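Os03g0854200 protein (Oryza sativa Japonica Group, PDB 3HKM) binds double-stranded DNA and single-stranded RNA, has hydrolytic DNase and phosphorolytic RNase activity in vitro, and is probably a component of the exosome. Local coordinates at residues Pro11-Arg15 and Val151-Asn156. Numbering follows the deposited sequence.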
# COMPACT_ATOMS: atom_id res chain seq x y z
N PRO A 11 -11.40 13.82 -11.31
CA PRO A 11 -10.58 13.98 -10.10
C PRO A 11 -10.73 12.89 -9.03
O PRO A 11 -9.71 12.44 -8.51
CB PRO A 11 -11.03 15.34 -9.58
CG PRO A 11 -11.26 16.10 -10.83
CD PRO A 11 -11.87 15.12 -11.81
N ASN A 12 -11.94 12.47 -8.69
CA ASN A 12 -12.09 11.50 -7.60
C ASN A 12 -12.12 10.05 -8.07
O ASN A 12 -12.43 9.15 -7.29
CB ASN A 12 -13.32 11.81 -6.72
CG ASN A 12 -14.63 11.54 -7.42
OD1 ASN A 12 -14.87 10.44 -7.92
ND2 ASN A 12 -15.51 12.54 -7.44
N GLN A 13 -11.78 9.84 -9.34
CA GLN A 13 -11.87 8.51 -9.93
C GLN A 13 -10.61 7.68 -9.72
O GLN A 13 -9.50 8.09 -10.08
CB GLN A 13 -12.20 8.61 -11.42
CG GLN A 13 -12.74 7.32 -12.03
CD GLN A 13 -13.46 7.57 -13.35
OE1 GLN A 13 -13.66 8.72 -13.75
NE2 GLN A 13 -13.84 6.49 -14.03
N LEU A 14 -10.79 6.49 -9.13
CA LEU A 14 -9.73 5.51 -9.00
C LEU A 14 -9.59 4.71 -10.30
O LEU A 14 -10.58 4.36 -10.94
CB LEU A 14 -10.03 4.56 -7.84
CG LEU A 14 -10.28 5.21 -6.47
CD1 LEU A 14 -10.70 4.18 -5.43
CD2 LEU A 14 -9.03 5.96 -6.03
N ARG A 15 -8.35 4.44 -10.71
CA ARG A 15 -8.16 3.64 -11.91
C ARG A 15 -8.65 2.23 -11.60
O ARG A 15 -8.74 1.85 -10.43
CB ARG A 15 -6.71 3.68 -12.37
CG ARG A 15 -5.77 2.77 -11.62
CD ARG A 15 -4.57 3.55 -11.08
NE ARG A 15 -3.60 3.95 -12.08
CZ ARG A 15 -2.33 4.22 -11.80
NH1 ARG A 15 -1.89 4.14 -10.55
NH2 ARG A 15 -1.50 4.57 -12.77
N VAL A 151 -8.03 18.50 -6.10
CA VAL A 151 -7.45 17.23 -5.69
C VAL A 151 -7.74 16.12 -6.69
O VAL A 151 -8.86 15.96 -7.15
CB VAL A 151 -7.90 16.80 -4.29
CG1 VAL A 151 -7.87 15.28 -4.17
CG2 VAL A 151 -7.02 17.44 -3.24
N ILE A 152 -6.70 15.36 -7.00
CA ILE A 152 -6.77 14.25 -7.94
C ILE A 152 -6.46 12.95 -7.19
O ILE A 152 -5.54 12.91 -6.38
CB ILE A 152 -5.79 14.52 -9.11
CG1 ILE A 152 -6.55 14.99 -10.35
CG2 ILE A 152 -4.98 13.29 -9.45
CD1 ILE A 152 -7.62 15.99 -10.05
N LEU A 153 -7.25 11.90 -7.43
CA LEU A 153 -7.05 10.62 -6.74
C LEU A 153 -6.38 9.58 -7.63
O LEU A 153 -6.73 9.43 -8.81
CB LEU A 153 -8.38 10.08 -6.20
CG LEU A 153 -9.09 10.98 -5.18
CD1 LEU A 153 -10.35 10.32 -4.65
CD2 LEU A 153 -8.15 11.33 -4.03
N ASP A 154 -5.42 8.86 -7.06
CA ASP A 154 -4.72 7.79 -7.77
C ASP A 154 -4.01 8.30 -9.02
O ASP A 154 -4.37 7.96 -10.14
CB ASP A 154 -5.70 6.68 -8.13
CG ASP A 154 -5.02 5.35 -8.42
OD1 ASP A 154 -3.90 5.11 -7.91
OD2 ASP A 154 -5.64 4.53 -9.13
N THR A 155 -3.01 9.13 -8.81
CA THR A 155 -2.25 9.71 -9.91
C THR A 155 -1.42 8.66 -10.62
O THR A 155 -0.98 7.68 -10.01
CB THR A 155 -1.27 10.78 -9.39
OG1 THR A 155 -0.52 10.23 -8.31
CG2 THR A 155 -2.03 12.00 -8.91
N ASN A 156 -1.18 8.88 -11.90
CA ASN A 156 -0.29 8.04 -12.68
C ASN A 156 1.12 8.63 -12.77
O ASN A 156 1.45 9.57 -12.05
CB ASN A 156 -0.88 7.76 -14.07
CG ASN A 156 -1.24 9.02 -14.82
OD1 ASN A 156 -0.88 10.13 -14.41
ND2 ASN A 156 -1.96 8.87 -15.92
O HOH W 1 -6.87 2.15 -8.60
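Arg15 meets Asp154 where two parts of an RNase PH fold come together: the loop 11-15, leading into strand 17-21 of the mixed sheet, lies against 151-153, an edge strand of the four-stranded antiparallel sheet, and the turn after it. At the other end of the contact, Leu153 N donates to Pro11 O at 2.7 Å, and Pro11 CB rests 3.5 Å from Ile152 CD1. Leu14 CD2 touches Leu153 CB at 4.2 Å. In Arg15, CG is lodged between the backbone N and the carbonyl carbon (chi1 79°), and the chain crosses the Asp154 side chain at roughly a right angle. CB, CG and CD all pass Asp154 OD2, CD too closely to be trusted, so the bond from Arg15 N to OD2 is less certain. NE also has OD2 as its nearest neighbour across the contact, and Arg15 CZ comes within 4.1 Å of Thr155 O. The guanidinium plane stands 81° from the carboxylate. Arg15 NH1 makes a weak, long salt bridge of 3.5 Å to Asp154 OD1 and a hydrogen bond to Gly113 O; NH2 bonds to Asp112 O. With an alanine here the carbonyls of Asp112 and Gly113 would probably lose their guanidinium donors, and Asp154 OD1 the weak charge partner it has in NH1. Asn156, whose OD1 caps Glu159 N at the start of helix 157-160, has its CB 3.5 Å from Arg15 NH2.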